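PDB 2CKS: endoglucanase E-5 from Thermobifida fusca, which hydrolyses internal beta-1,4-glucosidic linkages in cellulose, lichenin and cereal beta-D-glucans, the chain here being the catalytic domain of the longer enzyme. Local coordinates for residues 32-37 with 264-269; 64-69 with 100-105; 210-215 with 248-253; 217-222 with 256-261. One frame throughout, in Å; residues are numbered along the deposited sequence. Where two conformers were deposited one is given.

Interaction 1 (32-37 with 264-269); sequences STHGIQ and KWNYSD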
# COMPACT_ATOMS: atom_id res chain seq x y z
N SER A 32 -2.82 5.48 -1.99
CA SER A 32 -2.84 4.40 -2.95
C SER A 32 -3.60 4.83 -4.20
O SER A 32 -4.66 5.44 -4.09
CB SER A 32 -3.55 3.18 -2.38
OG SER A 32 -3.48 2.09 -3.28
N THR A 33 -3.07 4.51 -5.37
CA THR A 33 -3.88 4.59 -6.58
C THR A 33 -4.97 3.54 -6.50
O THR A 33 -4.90 2.59 -5.69
CB THR A 33 -3.07 4.34 -7.89
OG1 THR A 33 -2.71 2.96 -7.99
CG2 THR A 33 -1.76 5.13 -7.90
N HIS A 34 -5.98 3.70 -7.34
CA HIS A 34 -6.93 2.63 -7.57
C HIS A 34 -6.28 1.76 -8.65
O HIS A 34 -5.13 1.99 -9.03
CB HIS A 34 -8.27 3.22 -8.01
CG HIS A 34 -9.45 2.31 -7.77
ND1 HIS A 34 -10.68 2.80 -7.39
CD2 HIS A 34 -9.60 0.97 -7.89
CE1 HIS A 34 -11.53 1.79 -7.27
NE2 HIS A 34 -10.90 0.67 -7.57
N GLY A 35 -6.98 0.76 -9.14
CA GLY A 35 -6.38 -0.15 -10.09
C GLY A 35 -6.02 0.60 -11.36
O GLY A 35 -6.85 1.31 -11.90
N ILE A 36 -4.78 0.44 -11.84
CA ILE A 36 -4.35 1.18 -13.02
C ILE A 36 -5.05 0.72 -14.32
O ILE A 36 -5.04 1.44 -15.32
CB ILE A 36 -2.79 1.20 -13.16
CG1 ILE A 36 -2.23 -0.18 -13.50
CG2 ILE A 36 -2.16 1.78 -11.89
CD1 ILE A 36 -0.77 -0.14 -13.94
N GLN A 37 -5.69 -0.44 -14.30
CA GLN A 37 -6.48 -0.90 -15.45
C GLN A 37 -7.80 -0.13 -15.62
O GLN A 37 -8.42 -0.18 -16.68
CB GLN A 37 -6.76 -2.40 -15.34
CG GLN A 37 -7.95 -2.80 -14.48
CD GLN A 37 -7.63 -2.99 -13.01
OE1 GLN A 37 -6.65 -2.43 -12.49
NE2 GLN A 37 -8.45 -3.78 -12.32
N LYS A 264 -3.80 5.70 1.91
CA LYS A 264 -5.25 5.62 1.89
C LYS A 264 -5.77 5.22 0.51
O LYS A 264 -5.24 5.64 -0.52
CB LYS A 264 -5.88 6.96 2.29
CG LYS A 264 -7.40 6.95 2.24
CD LYS A 264 -8.03 8.20 2.80
CE LYS A 264 -9.52 8.01 2.94
NZ LYS A 264 -10.18 7.64 1.66
N TRP A 265 -6.82 4.40 0.52
CA TRP A 265 -7.55 4.03 -0.69
C TRP A 265 -8.62 5.09 -0.90
O TRP A 265 -9.47 5.26 -0.02
CB TRP A 265 -8.21 2.68 -0.41
CG TRP A 265 -8.83 1.97 -1.57
CD1 TRP A 265 -10.15 1.77 -1.77
CD2 TRP A 265 -8.15 1.30 -2.65
NE1 TRP A 265 -10.36 1.06 -2.93
CE2 TRP A 265 -9.14 0.75 -3.48
CE3 TRP A 265 -6.81 1.12 -3.00
CZ2 TRP A 265 -8.84 0.03 -4.63
CZ3 TRP A 265 -6.51 0.42 -4.15
CH2 TRP A 265 -7.52 -0.12 -4.95
N ASN A 266 -8.63 5.84 -2.00
CA ASN A 266 -7.67 5.78 -3.10
C ASN A 266 -7.63 7.13 -3.84
O ASN A 266 -8.53 7.96 -3.68
CB ASN A 266 -8.05 4.66 -4.06
CG ASN A 266 -9.42 4.86 -4.68
OD1 ASN A 266 -9.57 5.64 -5.62
ND2 ASN A 266 -10.43 4.18 -4.14
N TYR A 267 -6.59 7.31 -4.66
CA TYR A 267 -6.33 8.53 -5.44
C TYR A 267 -6.91 8.38 -6.85
O TYR A 267 -6.19 8.09 -7.82
CB TYR A 267 -4.82 8.77 -5.50
CG TYR A 267 -4.41 10.20 -5.78
CD1 TYR A 267 -4.64 11.21 -4.85
CD2 TYR A 267 -3.78 10.54 -6.97
CE1 TYR A 267 -4.24 12.52 -5.09
CE2 TYR A 267 -3.38 11.85 -7.23
CZ TYR A 267 -3.62 12.83 -6.28
OH TYR A 267 -3.24 14.13 -6.55
N SER A 268 -8.23 8.50 -6.94
CA SER A 268 -8.96 8.39 -8.21
C SER A 268 -10.25 9.17 -8.10
O SER A 268 -10.60 9.66 -7.03
CB SER A 268 -9.28 6.93 -8.55
OG SER A 268 -10.47 6.50 -7.92
N ASP A 269 -10.97 9.25 -9.22
CA ASP A 269 -12.30 9.85 -9.25
C ASP A 269 -13.40 8.82 -9.48
O ASP A 269 -14.43 9.10 -10.09
CB ASP A 269 -12.34 11.00 -10.27
CG ASP A 269 -12.29 10.53 -11.70
OD1 ASP A 269 -11.91 9.36 -11.96
OD2 ASP A 269 -12.62 11.28 -12.65
O HOH W 1 -5.89 5.85 -9.44
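Ser32 and Trp265 lie at the C-terminal ends of the first and last strands of the (beta/alpha)8 barrel of a family 5 glycoside hydrolase, and their contact helps close the barrel at its catalytic end. The backbones join through two bonds: Ser32 N gives its hydrogen almost straight to Lys264 O (2.8 Å), and Ser32 O accepts Tyr267 N at 2.7 Å. Between these, the peptide from Trp265 to Asn266 is cis. Trp265 sets CG anti to its backbone N (chi1 -170°); farther along the indole, CE3 and CZ3 meet the Ser32 hydroxyl and Thr33 O, while CZ2 and CH2 meet His34. The indole also comes within about 4 Å of the side chain of Glu231, by similarity the nucleophile. Thr33 O approaches CZ3 of Trp265 to 3.1 Å from an oblique direction. Ser32 OG lies near the plane of the same ring at its edge; it donates to Thr33 O, while Ser63 and Arg61 bond to it from the neighbouring strand 59-65. A small hydroxyl suits this place, as it reaches backbone and strand without displacing the indole. Trp265 CZ2 lies over one face of the His34 imidazole, towards its rim, and the two planes are inclined at 52°. Phe39 stacks on the His34 ring. Farther out, a water spans the chains, accepting from His34 N and donating to Tyr267 O. Asn266 packs its amide obliquely against the imidazole, and Ser268 OG fixes that amide's rotation by donating to Asn266 OD1 at 2.6 Å.

Interaction 2 (64-69 with 100-105); sequences MYIQED and WHILTP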
# COMPACT_ATOMS: atom_id res chain seq x y z
N MET A 64 -1.66 -2.48 -8.94
CA MET A 64 -1.83 -3.19 -10.21
C MET A 64 -2.58 -4.49 -9.97
O MET A 64 -2.01 -5.47 -9.49
CB MET A 64 -0.48 -3.48 -10.84
CG MET A 64 -0.56 -4.15 -12.22
SD MET A 64 1.06 -4.48 -12.90
CE MET A 64 1.55 -5.89 -11.89
N TYR A 65 -3.87 -4.50 -10.30
CA TYR A 65 -4.65 -5.72 -10.30
C TYR A 65 -4.07 -6.68 -11.33
O TYR A 65 -3.48 -6.27 -12.31
CB TYR A 65 -6.10 -5.45 -10.67
CG TYR A 65 -6.98 -4.84 -9.61
CD1 TYR A 65 -6.78 -3.55 -9.16
CD2 TYR A 65 -8.05 -5.56 -9.09
CE1 TYR A 65 -7.61 -2.97 -8.22
CE2 TYR A 65 -8.90 -4.99 -8.14
CZ TYR A 65 -8.67 -3.70 -7.72
OH TYR A 65 -9.49 -3.12 -6.78
N ILE A 66 -4.25 -7.97 -11.07
CA ILE A 66 -3.73 -9.02 -11.95
C ILE A 66 -4.89 -9.59 -12.78
O ILE A 66 -4.82 -9.63 -14.00
CB ILE A 66 -3.01 -10.11 -11.13
CG1 ILE A 66 -2.11 -9.49 -10.05
CG2 ILE A 66 -2.24 -11.04 -12.07
CD1 ILE A 66 -1.08 -8.53 -10.56
N GLN A 67 -5.94 -10.01 -12.08
CA GLN A 67 -7.21 -10.33 -12.70
C GLN A 67 -8.02 -9.03 -12.85
O GLN A 67 -7.45 -7.95 -12.78
CB GLN A 67 -7.92 -11.41 -11.89
CG GLN A 67 -7.33 -12.80 -12.12
CD GLN A 67 -5.94 -13.00 -11.53
OE1 GLN A 67 -5.72 -12.75 -10.34
NE2 GLN A 67 -5.00 -13.45 -12.36
N GLU A 68 -9.33 -9.14 -13.10
CA GLU A 68 -10.20 -7.96 -13.22
C GLU A 68 -9.69 -6.98 -14.28
O GLU A 68 -9.66 -5.77 -14.06
CB GLU A 68 -10.43 -7.31 -11.85
CG GLU A 68 -10.96 -8.31 -10.82
CD GLU A 68 -11.28 -7.71 -9.47
OE1 GLU A 68 -12.10 -6.76 -9.41
OE2 GLU A 68 -10.72 -8.19 -8.46
N ASP A 69 -9.29 -7.53 -15.42
CA ASP A 69 -8.81 -6.78 -16.58
C ASP A 69 -7.44 -6.13 -16.39
O ASP A 69 -7.06 -5.22 -17.13
CB ASP A 69 -9.85 -5.74 -17.02
CG ASP A 69 -11.16 -6.37 -17.44
OD1 ASP A 69 -12.23 -5.89 -17.00
OD2 ASP A 69 -11.22 -7.35 -18.21
N TRP A 100 1.37 -5.68 -6.06
CA TRP A 100 0.85 -6.85 -6.77
C TRP A 100 -0.54 -7.14 -6.21
O TRP A 100 -0.70 -7.82 -5.20
CB TRP A 100 1.83 -8.00 -6.54
CG TRP A 100 1.55 -9.22 -7.34
CD1 TRP A 100 1.03 -10.39 -6.90
CD2 TRP A 100 1.80 -9.38 -8.74
NE1 TRP A 100 0.94 -11.29 -7.94
CE2 TRP A 100 1.40 -10.69 -9.08
CE3 TRP A 100 2.32 -8.56 -9.74
CZ2 TRP A 100 1.50 -11.18 -10.38
CZ3 TRP A 100 2.43 -9.04 -11.01
CH2 TRP A 100 2.02 -10.34 -11.33
N HIS A 101 -1.55 -6.59 -6.87
CA HIS A 101 -2.86 -6.40 -6.27
C HIS A 101 -3.79 -7.57 -6.50
O HIS A 101 -4.79 -7.48 -7.20
CB HIS A 101 -3.49 -5.08 -6.74
CG HIS A 101 -4.58 -4.59 -5.86
ND1 HIS A 101 -4.35 -3.77 -4.77
CD2 HIS A 101 -5.92 -4.79 -5.90
CE1 HIS A 101 -5.50 -3.49 -4.19
NE2 HIS A 101 -6.47 -4.09 -4.85
N ILE A 102 -3.43 -8.69 -5.88
CA ILE A 102 -4.28 -9.87 -5.91
C ILE A 102 -5.46 -9.66 -4.98
O ILE A 102 -5.36 -8.96 -3.96
CB ILE A 102 -3.49 -11.15 -5.55
CG1 ILE A 102 -2.98 -11.13 -4.10
CG2 ILE A 102 -2.35 -11.37 -6.54
CD1 ILE A 102 -3.70 -12.10 -3.17
N LEU A 103 -6.59 -10.25 -5.36
CA LEU A 103 -7.82 -10.13 -4.59
C LEU A 103 -8.73 -11.33 -4.83
O LEU A 103 -9.10 -12.03 -3.89
CB LEU A 103 -8.53 -8.82 -4.97
CG LEU A 103 -9.86 -8.53 -4.27
CD1 LEU A 103 -9.71 -8.61 -2.74
CD2 LEU A 103 -10.39 -7.17 -4.69
N THR A 104 -9.07 -11.56 -6.10
CA THR A 104 -9.88 -12.71 -6.53
C THR A 104 -9.30 -13.25 -7.84
O THR A 104 -9.34 -12.55 -8.86
CB THR A 104 -11.36 -12.29 -6.76
OG1 THR A 104 -11.91 -11.67 -5.58
CG2 THR A 104 -12.24 -13.52 -7.00
N PRO A 105 -8.77 -14.47 -7.86
CA PRO A 105 -8.63 -15.39 -6.72
C PRO A 105 -7.78 -14.89 -5.55
O PRO A 105 -6.82 -14.14 -5.73
CB PRO A 105 -7.96 -16.62 -7.35
CG PRO A 105 -8.28 -16.53 -8.78
CD PRO A 105 -8.28 -15.07 -9.11
O HOH W 2 -9.04 -3.56 -3.62
O HOH W 3 -6.14 -8.99 -9.09
O HOH W 4 -6.14 -12.10 -7.56
O HOH W 5 -8.73 -9.82 -8.54
O HOH W 6 -12.55 -9.21 -6.53
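Tyr65 turns CG anti to its carbonyl carbon (chi1 -77°) while His101 sets CG anti to its backbone N (chi1 -161°), and from there the two side chains run alongside each other, pointing the same way. His101 CD2 sits over the centre of the phenol, 3.4 Å from Tyr65 CE1, with the ring planes inclined at 40°. At their polar ends, water 2 lies 2.9 Å from His101 NE2 and within bonding distance of Tyr65 OH. The other nitrogen, ND1, is bonded to Asp99, so that both nitrogens have partners. An alanine in place of Tyr65 would probably leave His101 without the ring over which CD2 rests and water 2 without one of its partners. These residues lie at the C-terminal ends of two adjacent parallel strands of the barrel, 59-65 and 95-101, linked as a beta-alpha-beta unit through helix 75-90; His101 N bonds to Met64 O at 2.9 Å. Outside the barrel wall the chemistry is apolar. Ile66 CD1 stands 3.3 Å above the centre of the six-membered ring of Trp100, a CH-pi contact almost on the ring normal, and Met64 CE reaches Trp100 CZ3 at 3.4 Å. A slim branched chain and a flexible thioether can both fit against the broad indole. Beyond the strands water links the chains: Glu68 OE2 accepts from two waters, which lead to Thr104 N and Thr104 OG1. Near Glu231 and Glu139, by similarity nucleophile and acid, this leaves His101 set by Tyr65 and Asp99, beside loops whose polar groups are bridged by water.

Interaction 3 (210-215 with 248-253); sequences HRDNYL and ADRYID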
# COMPACT_ATOMS: atom_id res chain seq x y z
N HIS A 210 -14.92 -1.45 10.58
CA HIS A 210 -13.89 -2.15 11.35
C HIS A 210 -13.58 -1.34 12.59
O HIS A 210 -12.93 -0.29 12.53
CB HIS A 210 -12.63 -2.34 10.50
CG HIS A 210 -12.82 -3.21 9.31
ND1 HIS A 210 -13.68 -4.29 9.29
CD2 HIS A 210 -12.26 -3.16 8.08
CE1 HIS A 210 -13.64 -4.87 8.10
NE2 HIS A 210 -12.78 -4.20 7.34
N ARG A 211 -14.07 -1.84 13.72
CA ARG A 211 -14.14 -1.10 14.97
C ARG A 211 -13.01 -1.53 15.92
O ARG A 211 -11.89 -1.77 15.48
CB ARG A 211 -15.52 -1.30 15.62
CG ARG A 211 -16.70 -1.44 14.67
CD ARG A 211 -17.08 -0.18 13.95
NE ARG A 211 -17.31 0.94 14.86
CZ ARG A 211 -17.39 2.22 14.48
NH1 ARG A 211 -17.27 2.55 13.19
NH2 ARG A 211 -17.58 3.16 15.39
N ASP A 212 -13.30 -1.65 17.21
CA ASP A 212 -12.26 -1.82 18.22
C ASP A 212 -11.45 -3.10 18.09
O ASP A 212 -10.27 -3.11 18.44
CB ASP A 212 -12.87 -1.71 19.63
CG ASP A 212 -13.30 -0.30 19.97
OD1 ASP A 212 -13.82 0.41 19.08
OD2 ASP A 212 -13.17 0.20 21.11
N ASN A 213 -12.06 -4.19 17.61
CA ASN A 213 -11.31 -5.44 17.43
C ASN A 213 -10.24 -5.34 16.35
O ASN A 213 -9.21 -6.00 16.44
CB ASN A 213 -12.23 -6.66 17.25
CG ASN A 213 -13.06 -6.63 15.96
OD1 ASN A 213 -13.28 -7.67 15.34
ND2 ASN A 213 -13.55 -5.46 15.59
N TYR A 214 -10.47 -4.51 15.33
CA TYR A 214 -9.46 -4.27 14.30
C TYR A 214 -8.38 -3.31 14.80
O TYR A 214 -7.19 -3.54 14.58
CB TYR A 214 -10.13 -3.75 13.02
CG TYR A 214 -10.84 -4.82 12.23
CD1 TYR A 214 -10.30 -5.34 11.07
CD2 TYR A 214 -12.07 -5.30 12.65
CE1 TYR A 214 -10.97 -6.34 10.35
CE2 TYR A 214 -12.75 -6.28 11.94
CZ TYR A 214 -12.19 -6.80 10.80
OH TYR A 214 -12.87 -7.77 10.10
N LEU A 215 -8.80 -2.25 15.49
CA LEU A 215 -7.87 -1.29 16.08
C LEU A 215 -6.95 -1.99 17.09
O LEU A 215 -5.74 -1.77 17.10
CB LEU A 215 -8.64 -0.13 16.74
CG LEU A 215 -7.84 1.02 17.33
CD1 LEU A 215 -7.22 1.85 16.23
CD2 LEU A 215 -8.73 1.89 18.21
N ALA A 248 -11.97 6.68 12.34
CA ALA A 248 -10.79 6.81 11.51
C ALA A 248 -9.70 7.59 12.23
O ALA A 248 -8.53 7.24 12.15
CB ALA A 248 -11.14 7.48 10.19
N ASP A 249 -10.08 8.64 12.95
CA ASP A 249 -9.13 9.46 13.69
C ASP A 249 -8.45 8.65 14.82
O ASP A 249 -7.30 8.91 15.16
CB ASP A 249 -9.82 10.69 14.30
CG ASP A 249 -10.11 11.79 13.29
OD1 ASP A 249 -9.56 11.76 12.16
OD2 ASP A 249 -10.88 12.75 13.54
N ARG A 250 -9.16 7.68 15.39
CA ARG A 250 -8.55 6.79 16.38
C ARG A 250 -7.44 5.96 15.75
O ARG A 250 -6.38 5.82 16.34
CB ARG A 250 -9.60 5.88 17.03
CG ARG A 250 -10.64 6.65 17.83
CD ARG A 250 -11.77 5.79 18.33
NE ARG A 250 -11.28 4.76 19.25
CZ ARG A 250 -12.00 3.73 19.67
NH1 ARG A 250 -13.26 3.56 19.27
NH2 ARG A 250 -11.46 2.85 20.50
N TYR A 251 -7.68 5.45 14.55
CA TYR A 251 -6.65 4.74 13.81
C TYR A 251 -5.48 5.66 13.47
O TYR A 251 -4.31 5.28 13.60
CB TYR A 251 -7.22 4.17 12.51
CG TYR A 251 -8.03 2.90 12.63
CD1 TYR A 251 -7.41 1.66 12.68
CD2 TYR A 251 -9.41 2.94 12.65
CE1 TYR A 251 -8.14 0.49 12.75
CE2 TYR A 251 -10.16 1.77 12.73
CZ TYR A 251 -9.51 0.55 12.79
OH TYR A 251 -10.25 -0.61 12.85
N ILE A 252 -5.78 6.88 13.03
CA ILE A 252 -4.74 7.84 12.67
C ILE A 252 -3.86 8.17 13.87
O ILE A 252 -2.65 8.24 13.75
CB ILE A 252 -5.35 9.13 12.07
CG1 ILE A 252 -5.91 8.84 10.68
CG2 ILE A 252 -4.33 10.27 12.02
CD1 ILE A 252 -4.87 8.75 9.59
N ASP A 253 -4.48 8.36 15.02
CA ASP A 253 -3.72 8.69 16.23
C ASP A 253 -2.86 7.51 16.67
O ASP A 253 -1.73 7.72 17.10
CB ASP A 253 -4.66 9.15 17.35
CG ASP A 253 -5.30 10.49 17.04
OD1 ASP A 253 -6.29 10.83 17.70
OD2 ASP A 253 -4.89 11.27 16.14
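Tyr251 crosses from helix 245-258 to the start of helix 212-224, two neighbouring helices of the outer layer of the TIM barrel. From its CB the side chain sets off with CG anti to the carbonyl carbon (chi1 -78°), and the ring beyond reaches the start of helix 212-224. At CG and CD1 the partner is Leu215 CD1, 3.6 Å from Tyr251 CD1 and set over one face of the ring towards its rim, a CH-pi contact. CE1 comes next to Leu215 CA. On the other flank CE2 meets His210 O, which lies near the ring plane. At the tip, OH donates to His210 O at 2.7 Å, reaching that oxygen from well above its carbonyl plane, and also touches Tyr214 CB at 3.1 Å. A tyrosine suits this position because its flat ring packs against Leu215 while its hydroxyl serves a backbone oxygen just before the helix. A phenylalanine here would probably leave His210 O without this donor and the segment just before helix 212-224 less firmly tied to helix 245-258. Phe205 of the barrel strand 199-206 stacks with the same ring, so Tyr251 joins barrel wall and helix layer. Towards solvent, Leu215 CD2 rests beside the guanidinium of Arg250, 3.7 Å from NH2, and that arginine forms a salt bridge with Asp212 in the first turn of helix 212-224. The carboxylate and guanidinium planes are 72° apart. The bond from NH1 to Asp212 OD1 is weak, whereas Arg250 NH2 points nearly straight at Asp212 OD2, 3.2 Å away, from above the carboxylate plane.

Interaction 4 (217-222 with 256-261); sequences ALREAS and AERKIG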
# COMPACT_ATOMS: atom_id res chain seq x y z
N ALA A 217 -6.12 -5.17 17.16
CA ALA A 217 -5.22 -6.07 16.44
C ALA A 217 -4.04 -5.32 15.85
O ALA A 217 -2.93 -5.84 15.82
CB ALA A 217 -5.97 -6.82 15.35
N LEU A 218 -4.27 -4.11 15.37
CA LEU A 218 -3.19 -3.28 14.83
C LEU A 218 -2.20 -2.90 15.93
O LEU A 218 -0.99 -2.97 15.74
CB LEU A 218 -3.77 -2.05 14.15
CG LEU A 218 -2.76 -1.07 13.54
CD1 LEU A 218 -1.86 -1.77 12.53
CD2 LEU A 218 -3.51 0.06 12.89
N ARG A 219 -2.72 -2.49 17.09
CA ARG A 219 -1.88 -2.21 18.26
C ARG A 219 -1.06 -3.43 18.66
O ARG A 219 0.15 -3.35 18.87
CB ARG A 219 -2.75 -1.78 19.45
CG ARG A 219 -2.51 -0.38 19.93
CD ARG A 219 -3.20 -0.03 21.24
NE ARG A 219 -4.40 0.81 21.07
CZ ARG A 219 -5.66 0.39 21.12
NH1 ARG A 219 -5.94 -0.88 21.36
NH2 ARG A 219 -6.66 1.24 20.95
N GLU A 220 -1.73 -4.58 18.74
CA GLU A 220 -1.09 -5.84 19.09
C GLU A 220 0.04 -6.20 18.12
O GLU A 220 1.13 -6.54 18.53
CB GLU A 220 -2.14 -6.95 19.11
CG GLU A 220 -1.61 -8.30 19.55
CD GLU A 220 -2.65 -9.41 19.47
OE1 GLU A 220 -3.80 -9.16 19.03
OE2 GLU A 220 -2.30 -10.55 19.86
N ALA A 221 -0.24 -6.08 16.82
CA ALA A 221 0.73 -6.46 15.80
C ALA A 221 1.97 -5.59 15.90
O ALA A 221 3.09 -6.08 15.74
CB ALA A 221 0.10 -6.32 14.43
N SER A 222 1.77 -4.30 16.17
CA SER A 222 2.87 -3.35 16.16
C SER A 222 3.86 -3.60 17.31
O SER A 222 4.99 -3.15 17.25
CB SER A 222 2.34 -1.91 16.19
OG SER A 222 1.80 -1.58 17.45
N ALA A 256 0.10 7.27 14.24
CA ALA A 256 1.08 8.32 14.52
C ALA A 256 1.94 7.99 15.75
O ALA A 256 3.16 8.17 15.74
CB ALA A 256 0.37 9.66 14.70
N GLU A 257 1.29 7.50 16.80
CA GLU A 257 1.96 7.10 18.05
C GLU A 257 2.99 6.00 17.80
O GLU A 257 4.09 6.03 18.34
CB GLU A 257 0.88 6.67 19.05
CG GLU A 257 1.34 6.00 20.34
CD GLU A 257 0.16 5.39 21.08
OE1 GLU A 257 -0.62 6.15 21.69
OE2 GLU A 257 -0.02 4.16 21.02
N ARG A 258 2.64 5.05 16.94
CA ARG A 258 3.47 3.87 16.69
C ARG A 258 4.31 3.99 15.42
O ARG A 258 5.03 3.06 15.05
CB ARG A 258 2.58 2.64 16.59
CG ARG A 258 1.72 2.39 17.82
CD ARG A 258 2.51 1.96 19.02
NE ARG A 258 1.66 1.75 20.18
CZ ARG A 258 1.24 0.56 20.59
NH1 ARG A 258 1.59 -0.56 19.96
NH2 ARG A 258 0.47 0.48 21.68
N LYS A 259 4.21 5.16 14.78
CA LYS A 259 4.89 5.45 13.52
C LYS A 259 4.63 4.37 12.45
O LYS A 259 5.54 3.96 11.73
CB LYS A 259 6.38 5.71 13.75
CG LYS A 259 6.62 6.92 14.67
CD LYS A 259 7.90 7.66 14.35
CE LYS A 259 7.91 9.09 14.90
NZ LYS A 259 7.38 10.10 13.93
N ILE A 260 3.38 3.96 12.37
CA ILE A 260 2.91 3.02 11.36
C ILE A 260 2.53 3.79 10.10
O ILE A 260 1.62 4.62 10.12
CB ILE A 260 1.70 2.24 11.87
CG1 ILE A 260 2.11 1.36 13.07
CG2 ILE A 260 1.11 1.37 10.76
CD1 ILE A 260 0.92 0.87 13.88
N GLY A 261 3.23 3.51 9.00
CA GLY A 261 2.96 4.19 7.75
C GLY A 261 1.64 3.74 7.15
O GLY A 261 1.12 2.67 7.48
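Arg258 reaches from helix 245-258 to Ser222 of helix 212-224, its neighbour in the outer layer of the TIM barrel, and two salt bridges hold its guanidinium there: NH1 pairs with Glu223, and Arg258 NE meets Glu257 OE2 at 3.1 Å, on the anti lone pair of that oxygen. Arg258 NH1 also lies 2.7 Å from Ser222 OG, but this bond is bent, 122° at the hydrogen, and counts as weak despite its length. A second weak bond runs from Arg258 NH1 to Arg219 O at 3.3 Å. Ser222 OG, between its backbone N and carbonyl carbon (chi1 72°), donates to Arg219 O at 2.8 Å, so hydroxyl, carbonyl and guanidinium form a small triangle in which the serine both donates and accepts. Serine suits this place, since a short hydroxyl can reach back to its own helix and still accept a hydrogen bond from the arginine of the next. Over one face of the guanidinium lies the aliphatic part of Arg219, with Arg219 CG 3.6 Å from Arg258 NH2. Inward, the contact turns apolar. Lys259, with positive phi, ends helix 245-258 in a Schellman motif, and the chain then turns Ile260 back towards the other helix. Ile260 CD1 packs on Ser222 CB at 3.9 Å and slightly farther off on Leu218 CD1, with Leu254 touching both Leu218 and Ile260. The two carboxylates probably offset the positive charge of Arg258, which has Arg219 as a like-charged neighbour, so the polar cluster ties the helices towards the surface while branched aliphatic chains pack on the inner side.

How the interactions relate
Interactions 1 and 2 lie at the catalytic end of the barrel, and both reach its sheet; they touch where Gln37 NE2 meets Glu68 O at 2.9 Å, probably in a hydrogen bond. Interaction 1 is wholly buried, with aromatic side chains and strand-end backbone bonds, whereas interaction 2 is buried around its strands and bridged by water between its loops. Interactions 3 and 4 hold the same helices, 212-224 and 245-258, at two levels about 10 Å apart between centres, and meet where Tyr251 CD1 packs on Leu218 CD2. Both combine an arginine towards the surface with apolar packing inside, but interaction 3 adds a tyrosine hydroxyl bonded to backbone.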